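Local coordinates for cyclopenase asqI (PDB 5YY3), which catalyses the zinc-dependent conversion of 4'-methoxycyclopenin into 4'-methoxyviridicatin, with release of methyl isocyanate, in aspoquinolone biosynthesis, at residues D277-N283 against E365-N370; T488-F494 against F576-D582; I508-R512 against D531-A535. All blocks are in the same frame, centred on the assembly; numbering follows the deposited sequence.

Contact 1 (D277-N283 against E365-N370); sequences DMPDTLN and EMAYRN
Glu365 OE2 accepts a hydrogen bond from Asn283 ND2 at 2.6 Å. The bond is bent, with 133° at the hydrogen: OE2 lies in the plane of the asparagine amide, but the amide nitrogen comes to it from above the carboxylate plane, the two flat groups standing almost perpendicular. Glu365 OE1 forms a salt bridge with Lys362, so both carboxylate oxygens are engaged. Next to this pair Met278 runs as an extended chain, its CG anti to the backbone N (chi1 -166°), which lays CG over one face of the Tyr368 ring, with SD obliquely beside it. CG makes a CH-pi contact 4.0 Å from the ring centroid of Tyr368, while SD reaches on to Glu365 CA at 3.8 Å. Round the same ring, Leu282 CD1 meets Tyr368 CE2 at 3.7 Å and Pro279 CD approaches the phenol end, both obliquely; Asp277 O lies near the ring plane, at the edge by CE1. The phenol oxygen is bonded to the backbone N of Leu380, and Asn275 ties down the carbonyls of Glu365 and Tyr368. A Met-aromatic contact thus joins the end of helix 355-367 to the loop before helix 288-304, within the hemocyanin-type helical domain of this zinc-binding tyrosinase-family enzyme.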
ATOM      1  N   ASP A 277      -4.201 -38.191  -4.636  1.00 32.79           N
ATOM      2  CA  ASP A 277      -4.221 -38.482  -3.212  1.00 32.45           C
ATOM      3  C   ASP A 277      -5.603 -38.413  -2.600  1.00 32.45           C
ATOM      4  O   ASP A 277      -5.739 -38.489  -1.384  1.00 38.72           O
ATOM      5  CB  ASP A 277      -3.300 -37.509  -2.499  1.00 35.91           C
ATOM      6  CG  ASP A 277      -1.874 -37.667  -2.943  1.00 45.00           C
ATOM      7  OD1 ASP A 277      -1.603 -38.588  -3.751  1.00 39.97           O
ATOM      8  OD2 ASP A 277      -1.034 -36.849  -2.526  1.00 53.90           O
ATOM      9  N   MET A 278      -6.618 -38.240  -3.442  1.00 33.63           N
ATOM     10  CA  MET A 278      -7.998 -38.227  -2.980  1.00 31.05           C
ATOM     11  C   MET A 278      -8.665 -39.542  -3.355  1.00 30.73           C
ATOM     12  O   MET A 278      -8.766 -39.878  -4.537  1.00 33.17           O
ATOM     13  CB  MET A 278      -8.758 -37.044  -3.572  1.00 29.64           C
ATOM     14  CG  MET A 278     -10.078 -36.757  -2.902  1.00 31.63           C
ATOM     15  SD  MET A 278     -10.939 -35.411  -3.727  1.00 33.92           S
ATOM     16  CE  MET A 278     -12.287 -35.137  -2.579  1.00 32.10           C
ATOM     17  N   PRO A 279      -9.100 -40.305  -2.344  1.00 29.83           N
ATOM     18  CA  PRO A 279      -9.702 -41.620  -2.577  1.00 33.19           C
ATOM     19  C   PRO A 279     -10.935 -41.536  -3.465  1.00 42.00           C
ATOM     20  O   PRO A 279     -11.713 -40.582  -3.385  1.00 39.55           O
ATOM     21  CB  PRO A 279     -10.077 -42.102  -1.170  1.00 35.83           C
ATOM     22  CG  PRO A 279     -10.029 -40.894  -0.306  1.00 36.28           C
ATOM     23  CD  PRO A 279      -9.002 -39.988  -0.912  1.00 31.57           C
ATOM     24  N   ASP A 280     -11.092 -42.544  -4.310  1.00 39.44           N
ATOM     25  CA  ASP A 280     -12.212 -42.648  -5.226  1.00 40.28           C
ATOM     26  C   ASP A 280     -13.557 -42.734  -4.468  1.00 43.10           C
ATOM     27  O   ASP A 280     -14.616 -42.431  -5.019  1.00 42.45           O
ATOM     28  CB  ASP A 280     -12.004 -43.867  -6.137  1.00 47.61           C
ATOM     29  CG  ASP A 280     -13.113 -44.033  -7.135  1.00 59.25           C
ATOM     30  OD1 ASP A 280     -13.242 -43.150  -8.018  1.00 66.95           O
ATOM     31  OD2 ASP A 280     -13.871 -45.025  -7.025  1.00 61.02           O
ATOM     32  N   THR A 281     -13.499 -43.118  -3.195  1.00 43.70           N
ATOM     33  CA  THR A 281     -14.692 -43.188  -2.352  1.00 45.17           C
ATOM     34  C   THR A 281     -15.265 -41.811  -1.990  1.00 41.56           C
ATOM     35  O   THR A 281     -16.401 -41.717  -1.528  1.00 43.59           O
ATOM     36  CB  THR A 281     -14.409 -43.954  -1.038  1.00 44.58           C
ATOM     37  OG1 THR A 281     -13.406 -43.271  -0.270  1.00 41.88           O
ATOM     38  CG2 THR A 281     -13.953 -45.376  -1.333  1.00 46.74           C
ATOM     39  N   LEU A 282     -14.487 -40.752  -2.189  1.00 38.42           N
ATOM     40  CA  LEU A 282     -14.971 -39.402  -1.922  1.00 38.20           C
ATOM     41  C   LEU A 282     -15.350 -38.651  -3.186  1.00 36.67           C
ATOM     42  O   LEU A 282     -16.118 -37.693  -3.144  1.00 38.44           O
ATOM     43  CB  LEU A 282     -13.917 -38.601  -1.179  1.00 39.27           C
ATOM     44  CG  LEU A 282     -13.798 -38.775   0.324  1.00 39.84           C
ATOM     45  CD1 LEU A 282     -12.700 -37.863   0.817  1.00 37.15           C
ATOM     46  CD2 LEU A 282     -15.116 -38.449   0.993  1.00 41.10           C
ATOM     47  N   ASN A 283     -14.824 -39.101  -4.314  1.00 34.95           N
ATOM     48  CA  ASN A 283     -14.680 -38.224  -5.460  1.00 39.11           C
ATOM     49  C   ASN A 283     -14.625 -38.974  -6.774  1.00 36.29           C
ATOM     50  O   ASN A 283     -13.634 -39.650  -7.058  1.00 39.94           O
ATOM     51  CB  ASN A 283     -13.394 -37.403  -5.290  1.00 37.70           C
ATOM     52  CG  ASN A 283     -13.274 -36.279  -6.289  1.00 38.37           C
ATOM     53  OD1 ASN A 283     -14.251 -35.592  -6.590  1.00 42.03           O
ATOM     54  ND2 ASN A 283     -12.070 -36.100  -6.832  1.00 41.00           N
ATOM     55  N   GLU A 365     -11.949 -30.845  -4.462  1.00 27.44           N
ATOM     56  CA  GLU A 365     -10.910 -31.784  -4.862  1.00 28.11           C
ATOM     57  C   GLU A 365      -9.548 -31.090  -4.883  1.00 27.84           C
ATOM     58  O   GLU A 365      -8.545 -31.641  -4.423  1.00 26.86           O
ATOM     59  CB  GLU A 365     -11.250 -32.384  -6.235  1.00 25.70           C
ATOM     60  CG  GLU A 365     -10.161 -33.231  -6.828  1.00 31.37           C
ATOM     61  CD  GLU A 365     -10.450 -33.631  -8.263  1.00 27.90           C
ATOM     62  OE1 GLU A 365     -10.659 -32.737  -9.119  1.00 25.25           O
ATOM     63  OE2 GLU A 365     -10.477 -34.848  -8.527  1.00 29.55           O
ATOM     64  N   MET A 366      -9.524 -29.867  -5.403  1.00 27.58           N
ATOM     65  CA  MET A 366      -8.309 -29.037  -5.378  1.00 28.69           C
ATOM     66  C   MET A 366      -7.773 -28.802  -3.963  1.00 26.95           C
ATOM     67  O   MET A 366      -6.566 -28.780  -3.742  1.00 31.98           O
ATOM     68  CB  MET A 366      -8.587 -27.685  -6.045  1.00 25.86           C
ATOM     69  CG  MET A 366      -7.536 -26.619  -5.751  1.00 30.20           C
ATOM     70  SD  MET A 366      -8.246 -24.963  -5.793  1.00 33.44           S
ATOM     71  CE  MET A 366      -8.877 -24.945  -7.449  1.00 31.48           C
ATOM     72  N   ALA A 367      -8.682 -28.623  -3.011  1.00 27.41           N
ATOM     73  CA  ALA A 367      -8.320 -28.267  -1.644  1.00 28.31           C
ATOM     74  C   ALA A 367      -8.004 -29.489  -0.788  1.00 33.07           C
ATOM     75  O   ALA A 367      -7.352 -29.363   0.243  1.00 39.82           O
ATOM     76  CB  ALA A 367      -9.443 -27.451  -0.995  1.00 27.46           C
ATOM     77  N   TYR A 368      -8.470 -30.664  -1.210  1.00 34.48           N
ATOM     78  CA  TYR A 368      -8.200 -31.900  -0.473  1.00 34.13           C
ATOM     79  C   TYR A 368      -6.716 -32.243  -0.436  1.00 36.20           C
ATOM     80  O   TYR A 368      -6.062 -32.346  -1.479  1.00 34.91           O
ATOM     81  CB  TYR A 368      -8.960 -33.073  -1.079  1.00 27.81           C
ATOM     82  CG  TYR A 368      -8.924 -34.292  -0.194  1.00 29.33           C
ATOM     83  CD1 TYR A 368      -7.890 -35.218  -0.282  1.00 33.83           C
ATOM     84  CD2 TYR A 368      -9.926 -34.514   0.740  1.00 29.12           C
ATOM     85  CE1 TYR A 368      -7.859 -36.337   0.540  1.00 36.28           C
ATOM     86  CE2 TYR A 368      -9.910 -35.619   1.557  1.00 39.78           C
ATOM     87  CZ  TYR A 368      -8.874 -36.529   1.460  1.00 37.04           C
ATOM     88  OH  TYR A 368      -8.875 -37.627   2.292  1.00 40.72           O
ATOM     89  N   ARG A 369      -6.194 -32.450   0.764  1.00 40.18           N
ATOM     90  CA  ARG A 369      -4.767 -32.726   0.924  1.00 42.99           C
ATOM     91  C   ARG A 369      -4.493 -33.986   1.744  1.00 50.52           C
ATOM     92  O   ARG A 369      -4.979 -34.114   2.872  1.00 47.30           O
ATOM     93  CB  ARG A 369      -4.075 -31.526   1.569  1.00 44.52           C
ATOM     94  CG  ARG A 369      -2.896 -31.016   0.779  1.00 48.98           C
ATOM     95  CD  ARG A 369      -2.580 -29.567   1.123  1.00 52.02           C
ATOM     96  NE  ARG A 369      -3.622 -28.635   0.682  1.00 48.24           N
ATOM     97  CZ  ARG A 369      -3.803 -28.259  -0.584  1.00 46.36           C
ATOM     98  NH1 ARG A 369      -3.032 -28.754  -1.555  1.00 48.31           N
ATOM     99  NH2 ARG A 369      -4.762 -27.396  -0.885  1.00 38.65           N
ATOM    100  N   ASN A 370      -3.699 -34.886   1.157  1.00 55.08           N
ATOM    101  CA  ASN A 370      -3.304 -36.188   1.726  1.00 58.75           C
ATOM    102  C   ASN A 370      -4.256 -36.796   2.762  1.00 57.72           C
ATOM    103  O   ASN A 370      -4.327 -38.019   2.905  1.00 61.67           O
ATOM    104  CB  ASN A 370      -1.905 -36.082   2.342  1.00 64.32           C
ATOM    105  CG  ASN A 370      -0.802 -36.390   1.338  1.00 72.43           C
ATOM    106  OD1 ASN A 370      -0.910 -37.332   0.550  1.00 67.20           O
ATOM    107  ND2 ASN A 370       0.274 -35.603   1.375  1.00 72.73           N
TER

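Contact 2 (T488-F494 against F576-D582); sequences TLTLRLF and FCIATDD
Arg492 lies alongside Ile578 and runs past Thr580 to Asp582, on one face of two antiparallel strands in the hemocyanin Ig-like domain. Three hydrogen-bonded pairs, Thr490 with Thr580, Arg492 with Ile578 and Phe494 with Phe576, join the backbones, each through two N-H...O bonds. Between them, CA-H...O contacts such as that from Cys577 CA to Arg492 O, 3.3 Å, fill in the ladder. The arginine is extended from CG to NE, and its CB rests on Ile578 CG2 at 3.7 Å. Its NE donates to Thr580 OG1 in the guanidinium plane, 3.0 Å and nearly straight at 171°, while Thr490 CG2 lies above one guanidinium face, toward its rim. NH2 forms a salt bridge with Asp582 OD2, 3.0 Å, the carboxylate arriving from the opposite direction with its plane turned 67° from the guanidinium; NH1 forms a salt bridge with Asp598. Thr580 OG1, placed between its own N and carbonyl carbon (chi1 59°), donates a hydrogen bond to Asp582 OD1, so one hydroxyl links the arginine to the aspartate and helps fix both. Further along, Phe494 and Phe576 point the same way, side by side, with CD1 to CD1 at 4.0 Å, and Phe606 meets both rings edge-to-face. The other face is apolar: Leu489, Leu491, Leu493, Cys577 and Ala579 pack toward strands 422-431 and 461-475. There Leu491 CD2 reaches Ala579 CB at 3.9 Å. Beyond the paired residues, a water accepts from Asp582 N at 2.8 Å and donates weakly to Thr488 O.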
ATOM      1  N   THR A 488     -54.122  -1.262  -6.786  1.00 35.06           N
ATOM      2  CA  THR A 488     -53.039  -1.966  -6.128  1.00 34.90           C
ATOM      3  C   THR A 488     -51.837  -2.108  -7.044  1.00 32.92           C
ATOM      4  O   THR A 488     -51.954  -2.605  -8.144  1.00 31.44           O
ATOM      5  CB  THR A 488     -53.486  -3.337  -5.660  1.00 38.91           C
ATOM      6  OG1 THR A 488     -54.376  -3.167  -4.551  1.00 44.05           O
ATOM      7  CG2 THR A 488     -52.277  -4.176  -5.217  1.00 38.94           C
ATOM      8  N   LEU A 489     -50.680  -1.654  -6.584  1.00 36.68           N
ATOM      9  CA  LEU A 489     -49.453  -1.733  -7.375  1.00 34.77           C
ATOM     10  C   LEU A 489     -48.299  -2.184  -6.490  1.00 27.25           C
ATOM     11  O   LEU A 489     -48.428  -2.254  -5.277  1.00 27.93           O
ATOM     12  CB  LEU A 489     -49.160  -0.382  -8.029  1.00 27.53           C
ATOM     13  CG  LEU A 489     -49.050   0.711  -6.975  1.00 31.39           C
ATOM     14  CD1 LEU A 489     -47.608   1.156  -6.762  1.00 30.71           C
ATOM     15  CD2 LEU A 489     -49.975   1.882  -7.289  1.00 34.31           C
ATOM     16  N   THR A 490     -47.183  -2.515  -7.113  1.00 26.05           N
ATOM     17  CA  THR A 490     -46.013  -2.970  -6.376  1.00 27.33           C
ATOM     18  C   THR A 490     -44.831  -2.047  -6.667  1.00 26.57           C
ATOM     19  O   THR A 490     -44.542  -1.734  -7.829  1.00 24.61           O
ATOM     20  CB  THR A 490     -45.645  -4.428  -6.731  1.00 28.16           C
ATOM     21  OG1 THR A 490     -46.709  -5.301  -6.336  1.00 35.63           O
ATOM     22  CG2 THR A 490     -44.348  -4.866  -6.018  1.00 28.33           C
ATOM     23  N   LEU A 491     -44.183  -1.586  -5.596  1.00 26.68           N
ATOM     24  CA  LEU A 491     -43.002  -0.727  -5.697  1.00 25.54           C
ATOM     25  C   LEU A 491     -41.758  -1.593  -5.569  1.00 27.38           C
ATOM     26  O   LEU A 491     -41.625  -2.353  -4.606  1.00 25.87           O
ATOM     27  CB  LEU A 491     -43.008   0.354  -4.615  1.00 23.86           C
ATOM     28  CG  LEU A 491     -44.104   1.413  -4.679  1.00 22.24           C
ATOM     29  CD1 LEU A 491     -43.941   2.366  -3.532  1.00 22.03           C
ATOM     30  CD2 LEU A 491     -44.051   2.158  -6.003  1.00 24.50           C
ATOM     31  N   ARG A 492     -40.857  -1.479  -6.541  1.00 23.19           N
ATOM     32  CA  ARG A 492     -39.639  -2.274  -6.543  1.00 24.85           C
ATOM     33  C   ARG A 492     -38.406  -1.386  -6.441  1.00 24.51           C
ATOM     34  O   ARG A 492     -38.133  -0.583  -7.342  1.00 24.97           O
ATOM     35  CB  ARG A 492     -39.568  -3.134  -7.807  1.00 26.80           C
ATOM     36  CG  ARG A 492     -40.805  -3.963  -8.031  1.00 24.03           C
ATOM     37  CD  ARG A 492     -40.784  -4.605  -9.391  1.00 27.02           C
ATOM     38  NE  ARG A 492     -41.952  -5.448  -9.568  1.00 29.83           N
ATOM     39  CZ  ARG A 492     -41.989  -6.738  -9.276  1.00 32.14           C
ATOM     40  NH1 ARG A 492     -40.903  -7.338  -8.809  1.00 29.02           N
ATOM     41  NH2 ARG A 492     -43.108  -7.423  -9.461  1.00 35.10           N
ATOM     42  N   LEU A 493     -37.666  -1.541  -5.349  1.00 18.00           N
ATOM     43  CA  LEU A 493     -36.513  -0.689  -5.070  1.00 22.01           C
ATOM     44  C   LEU A 493     -35.166  -1.406  -5.252  1.00 25.16           C
ATOM     45  O   LEU A 493     -34.930  -2.479  -4.676  1.00 24.21           O
ATOM     46  CB  LEU A 493     -36.598  -0.138  -3.645  1.00 19.91           C
ATOM     47  CG  LEU A 493     -35.358   0.601  -3.133  1.00 21.26           C
ATOM     48  CD1 LEU A 493     -35.214   1.954  -3.769  1.00 19.25           C
ATOM     49  CD2 LEU A 493     -35.366   0.709  -1.621  1.00 23.67           C
ATOM     50  N   PHE A 494     -34.298  -0.784  -6.050  1.00 21.80           N
ATOM     51  CA  PHE A 494     -32.940  -1.244  -6.293  1.00 19.65           C
ATOM     52  C   PHE A 494     -31.936  -0.109  -6.059  1.00 24.78           C
ATOM     53  O   PHE A 494     -32.266   1.078  -6.230  1.00 23.31           O
ATOM     54  CB  PHE A 494     -32.786  -1.759  -7.729  1.00 21.57           C
ATOM     55  CG  PHE A 494     -33.527  -3.045  -8.023  1.00 23.78           C
ATOM     56  CD1 PHE A 494     -34.889  -3.034  -8.307  1.00 21.76           C
ATOM     57  CD2 PHE A 494     -32.841  -4.260  -8.081  1.00 21.89           C
ATOM     58  CE1 PHE A 494     -35.569  -4.210  -8.604  1.00 22.68           C
ATOM     59  CE2 PHE A 494     -33.507  -5.445  -8.383  1.00 26.05           C
ATOM     60  CZ  PHE A 494     -34.879  -5.424  -8.646  1.00 25.67           C
ATOM     61  N   PHE A 576     -33.301   3.365  -7.392  1.00 21.90           N
ATOM     62  CA  PHE A 576     -34.203   3.178  -8.511  1.00 22.72           C
ATOM     63  C   PHE A 576     -35.497   2.581  -7.978  1.00 24.23           C
ATOM     64  O   PHE A 576     -35.470   1.657  -7.161  1.00 24.48           O
ATOM     65  CB  PHE A 576     -33.555   2.267  -9.566  1.00 20.35           C
ATOM     66  CG  PHE A 576     -34.526   1.633 -10.525  1.00 22.45           C
ATOM     67  CD1 PHE A 576     -35.153   0.433 -10.212  1.00 24.19           C
ATOM     68  CD2 PHE A 576     -34.775   2.209 -11.760  1.00 22.20           C
ATOM     69  CE1 PHE A 576     -36.018  -0.165 -11.093  1.00 20.15           C
ATOM     70  CE2 PHE A 576     -35.650   1.611 -12.655  1.00 22.56           C
ATOM     71  CZ  PHE A 576     -36.272   0.428 -12.322  1.00 25.57           C
ATOM     72  N   CYS A 577     -36.625   3.118  -8.429  1.00 23.32           N
ATOM     73  CA  CYS A 577     -37.911   2.604  -8.013  1.00 23.54           C
ATOM     74  C   CYS A 577     -38.826   2.518  -9.225  1.00 24.93           C
ATOM     75  O   CYS A 577     -39.007   3.489  -9.968  1.00 24.96           O
ATOM     76  CB  CYS A 577     -38.540   3.477  -6.918  1.00 25.16           C
ATOM     77  SG  CYS A 577     -39.988   2.658  -6.136  1.00 24.30           S
ATOM     78  N   ILE A 578     -39.376   1.335  -9.444  1.00 26.43           N
ATOM     79  CA  ILE A 578     -40.339   1.150 -10.517  1.00 24.75           C
ATOM     80  C   ILE A 578     -41.676   0.707  -9.910  1.00 27.43           C
ATOM     81  O   ILE A 578     -41.710  -0.034  -8.920  1.00 25.54           O
ATOM     82  CB  ILE A 578     -39.825   0.122 -11.579  1.00 25.99           C
ATOM     83  CG1 ILE A 578     -40.837  -0.049 -12.719  1.00 24.21           C
ATOM     84  CG2 ILE A 578     -39.495  -1.224 -10.955  1.00 26.83           C
ATOM     85  CD1 ILE A 578     -40.306  -0.892 -13.870  1.00 22.25           C
ATOM     86  N   ALA A 579     -42.777   1.201 -10.469  1.00 26.82           N
ATOM     87  CA  ALA A 579     -44.094   0.741 -10.040  1.00 24.40           C
ATOM     88  C   ALA A 579     -44.675  -0.212 -11.079  1.00 27.18           C
ATOM     89  O   ALA A 579     -44.842   0.143 -12.250  1.00 23.84           O
ATOM     90  CB  ALA A 579     -45.041   1.930  -9.799  1.00 20.61           C
ATOM     91  N   THR A 580     -44.973  -1.434 -10.665  1.00 25.41           N
ATOM     92  CA  THR A 580     -45.560  -2.374 -11.603  1.00 28.56           C
ATOM     93  C   THR A 580     -46.991  -2.724 -11.229  1.00 27.31           C
ATOM     94  O   THR A 580     -47.373  -2.704 -10.055  1.00 25.14           O
ATOM     95  CB  THR A 580     -44.720  -3.683 -11.712  1.00 26.63           C
ATOM     96  OG1 THR A 580     -44.607  -4.313 -10.428  1.00 24.53           O
ATOM     97  CG2 THR A 580     -43.335  -3.378 -12.248  1.00 25.08           C
ATOM     98  N   ASP A 581     -47.784  -3.009 -12.253  1.00 29.60           N
ATOM     99  CA  ASP A 581     -49.047  -3.719 -12.084  1.00 33.57           C
ATOM    100  C   ASP A 581     -48.811  -5.206 -12.260  1.00 33.23           C
ATOM    101  O   ASP A 581     -48.485  -5.648 -13.351  1.00 36.25           O
ATOM    102  CB  ASP A 581     -50.092  -3.252 -13.095  1.00 40.81           C
ATOM    103  CG  ASP A 581     -51.413  -3.984 -12.940  1.00 43.46           C
ATOM    104  OD1 ASP A 581     -51.819  -4.257 -11.788  1.00 46.17           O
ATOM    105  OD2 ASP A 581     -52.037  -4.299 -13.976  1.00 56.43           O
ATOM    106  N   ASP A 582     -48.990  -5.970 -11.189  1.00 37.97           N
ATOM    107  CA  ASP A 582     -48.705  -7.404 -11.210  1.00 43.61           C
ATOM    108  C   ASP A 582     -49.950  -8.291 -11.347  1.00 48.28           C
ATOM    109  O   ASP A 582     -49.843  -9.513 -11.256  1.00 51.95           O
ATOM    110  CB  ASP A 582     -47.938  -7.790  -9.942  1.00 41.48           C
ATOM    111  CG  ASP A 582     -46.546  -7.176  -9.893  1.00 38.81           C
ATOM    112  OD1 ASP A 582     -46.001  -6.844 -10.971  1.00 41.23           O
ATOM    113  OD2 ASP A 582     -46.002  -7.032  -8.777  1.00 36.41           O
TER
HETATM  114  O   HOH W   1     -49.995  -5.244  -8.650  1.00 42.92           O

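Contact 3 (I508-R512 against D531-A535); sequences IEMDR and DSSVA
A single carboxylate oxygen, Asp511 OD1, is gripped by two backbone N-H groups from opposite faces of its plane, Ser533 N across the contact and Arg512 N, the next residue along the same strand. The site is a classic beta bulge in strand 508-517, where Met510 and Asp511 both face Leu493, met by a type I beta turn from Ser532 to Ala535 in the Ig-like domain. The bond from Ser533 N to Asp511 OD1, 3.1 Å, is nearly straight at 170°, whereas Arg512 N comes closer, 2.7 Å, at the sharper angle of 132°. OD2 of the same aspartate is held by Arg527 and Trp469, so the carboxylate is fixed at both oxygens and, with an arginine beside it, probably stays ionised. Ser532 donates from its hydroxyl to Met510 O at 2.6 Å, approaching from out of the carbonyl plane. The same OG accepts from Val534 N, 3.2 Å, closing an ST turn; its setting anti to the backbone N (chi1 173°) lets it serve both. Val534 turns its side chain toward the strand, and CG2 settles against the extended Glu509, 3.6 Å from CD. Glu509 lies beside Phe494 of the neighbouring strand. A water links the two segments, donating to Glu509 OE2 at 2.7 Å and lying 2.7 Å from Ser533 OG.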
ATOM      1  N   ILE A 508     -28.667  -3.929  -7.130  1.00 21.59           N
ATOM      2  CA  ILE A 508     -28.929  -4.670  -5.901  1.00 20.48           C
ATOM      3  C   ILE A 508     -30.374  -4.451  -5.423  1.00 24.41           C
ATOM      4  O   ILE A 508     -30.798  -3.305  -5.232  1.00 21.90           O
ATOM      5  CB  ILE A 508     -27.975  -4.213  -4.790  1.00 20.35           C
ATOM      6  CG1 ILE A 508     -26.519  -4.494  -5.166  1.00 20.08           C
ATOM      7  CG2 ILE A 508     -28.367  -4.821  -3.455  1.00 18.86           C
ATOM      8  CD1 ILE A 508     -25.516  -3.871  -4.200  1.00 23.84           C
ATOM      9  N   GLU A 509     -31.127  -5.534  -5.221  1.00 23.11           N
ATOM     10  CA  GLU A 509     -32.506  -5.413  -4.780  1.00 23.20           C
ATOM     11  C   GLU A 509     -32.563  -5.073  -3.300  1.00 22.30           C
ATOM     12  O   GLU A 509     -31.921  -5.721  -2.485  1.00 25.60           O
ATOM     13  CB  GLU A 509     -33.301  -6.698  -5.060  1.00 26.90           C
ATOM     14  CG  GLU A 509     -34.831  -6.496  -4.900  1.00 26.59           C
ATOM     15  CD  GLU A 509     -35.625  -7.796  -4.880  1.00 32.16           C
ATOM     16  OE1 GLU A 509     -35.011  -8.855  -5.078  1.00 33.13           O
ATOM     17  OE2 GLU A 509     -36.865  -7.762  -4.650  1.00 31.66           O
ATOM     18  N   MET A 510     -33.352  -4.060  -2.955  1.00 23.36           N
ATOM     19  CA  MET A 510     -33.418  -3.569  -1.585  1.00 18.66           C
ATOM     20  C   MET A 510     -34.811  -3.726  -0.977  1.00 21.77           C
ATOM     21  O   MET A 510     -34.972  -3.788   0.253  1.00 22.60           O
ATOM     22  CB  MET A 510     -32.983  -2.101  -1.544  1.00 20.31           C
ATOM     23  CG  MET A 510     -31.501  -1.901  -1.915  1.00 22.06           C
ATOM     24  SD  MET A 510     -30.405  -2.758  -0.748  1.00 20.79           S
ATOM     25  CE  MET A 510     -30.597  -1.683   0.676  1.00 19.54           C
ATOM     26  N   ASP A 511     -35.824  -3.806  -1.836  1.00 22.05           N
ATOM     27  CA  ASP A 511     -37.192  -3.907  -1.341  1.00 25.08           C
ATOM     28  C   ASP A 511     -38.197  -4.128  -2.454  1.00 24.76           C
ATOM     29  O   ASP A 511     -37.953  -3.787  -3.619  1.00 22.34           O
ATOM     30  CB  ASP A 511     -37.589  -2.647  -0.566  1.00 23.36           C
ATOM     31  CG  ASP A 511     -38.609  -2.932   0.525  1.00 22.66           C
ATOM     32  OD1 ASP A 511     -39.122  -4.075   0.587  1.00 25.36           O
ATOM     33  OD2 ASP A 511     -38.893  -2.011   1.321  1.00 23.10           O
ATOM     34  N   ARG A 512     -39.332  -4.693  -2.057  1.00 27.78           N
ATOM     35  CA  ARG A 512     -40.497  -4.903  -2.916  1.00 31.17           C
ATOM     36  C   ARG A 512     -41.735  -4.719  -2.049  1.00 33.04           C
ATOM     37  O   ARG A 512     -41.896  -5.437  -1.059  1.00 29.56           O
ATOM     38  CB  ARG A 512     -40.487  -6.296  -3.537  1.00 32.69           C
ATOM     39  CG  ARG A 512     -41.412  -6.430  -4.713  1.00 33.69           C
ATOM     40  CD  ARG A 512     -41.938  -7.846  -4.854  1.00 42.91           C
ATOM     41  NE  ARG A 512     -40.871  -8.842  -4.932  1.00 52.91           N
ATOM     42  CZ  ARG A 512     -40.828  -9.949  -4.197  1.00 50.30           C
ATOM     43  NH1 ARG A 512     -41.799 -10.209  -3.328  1.00 53.44           N
ATOM     44  NH2 ARG A 512     -39.821 -10.800  -4.338  1.00 52.76           N
ATOM     45  N   ASP A 531     -38.293  -3.887   7.471  1.00 25.68           N
ATOM     46  CA  ASP A 531     -39.491  -4.473   6.873  1.00 25.37           C
ATOM     47  C   ASP A 531     -39.220  -4.981   5.454  1.00 28.35           C
ATOM     48  O   ASP A 531     -40.105  -5.535   4.808  1.00 25.24           O
ATOM     49  CB  ASP A 531     -40.645  -3.450   6.867  1.00 27.37           C
ATOM     50  CG  ASP A 531     -41.185  -3.153   8.272  1.00 34.15           C
ATOM     51  OD1 ASP A 531     -41.134  -4.055   9.145  1.00 36.71           O
ATOM     52  OD2 ASP A 531     -41.649  -2.009   8.510  1.00 32.26           O
ATOM     53  N   SER A 532     -37.992  -4.789   4.978  1.00 26.61           N
ATOM     54  CA  SER A 532     -37.617  -5.136   3.615  1.00 27.33           C
ATOM     55  C   SER A 532     -37.947  -6.579   3.226  1.00 25.67           C
ATOM     56  O   SER A 532     -37.632  -7.519   3.954  1.00 25.65           O
ATOM     57  CB  SER A 532     -36.122  -4.891   3.417  1.00 25.14           C
ATOM     58  OG  SER A 532     -35.701  -5.381   2.155  1.00 20.86           O
ATOM     59  N   SER A 533     -38.568  -6.755   2.062  1.00 26.72           N
ATOM     60  CA  SER A 533     -38.893  -8.093   1.560  1.00 26.90           C
ATOM     61  C   SER A 533     -37.643  -8.954   1.322  1.00 30.33           C
ATOM     62  O   SER A 533     -37.724 -10.181   1.242  1.00 30.81           O
ATOM     63  CB  SER A 533     -39.682  -7.982   0.267  1.00 24.66           C
ATOM     64  OG  SER A 533     -38.857  -7.454  -0.755  1.00 26.75           O
ATOM     65  N   VAL A 534     -36.497  -8.293   1.210  1.00 28.00           N
ATOM     66  CA  VAL A 534     -35.222  -8.922   0.879  1.00 27.79           C
ATOM     67  C   VAL A 534     -34.478  -9.415   2.133  1.00 25.37           C
ATOM     68  O   VAL A 534     -33.642 -10.317   2.076  1.00 24.38           O
ATOM     69  CB  VAL A 534     -34.355  -7.904   0.085  1.00 27.32           C
ATOM     70  CG1 VAL A 534     -32.878  -8.271   0.086  1.00 28.19           C
ATOM     71  CG2 VAL A 534     -34.902  -7.749  -1.338  1.00 26.61           C
ATOM     72  N   ALA A 535     -34.832  -8.852   3.278  1.00 25.30           N
ATOM     73  CA  ALA A 535     -34.028  -9.000   4.479  1.00 24.19           C
ATOM     74  C   ALA A 535     -34.397 -10.193   5.356  1.00 24.88           C
ATOM     75  O   ALA A 535     -35.559 -10.552   5.487  1.00 26.76           O
ATOM     76  CB  ALA A 535     -34.112  -7.719   5.301  1.00 23.79           C
TER
HETATM   77  O   HOH W   2     -38.111  -9.134  -2.712  1.00 32.37           O

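How the contacts relate
Contact 1 comes first along the chain, in the helical hemocyanin-type domain, and closes before the other two begin. It lies on the opposite side of the chain's centre from both, its centre about 49 Å from that of contact 2 and 40 Å from that of contact 3. Contacts 2 and 3 belong to the Ig-like domain, with centres about 12 Å apart; the segments of contact 3 fall between those of contact 2 in sequence. They meet directly, because strands 487-497 and 508-517 are sheet neighbours and Leu493 probably hydrogen-bonds with both Met510 and Asp511. Strand 487-497 therefore connects the 571-580 strand to the bulge, while contact 1 belongs to a separate part of the enzyme.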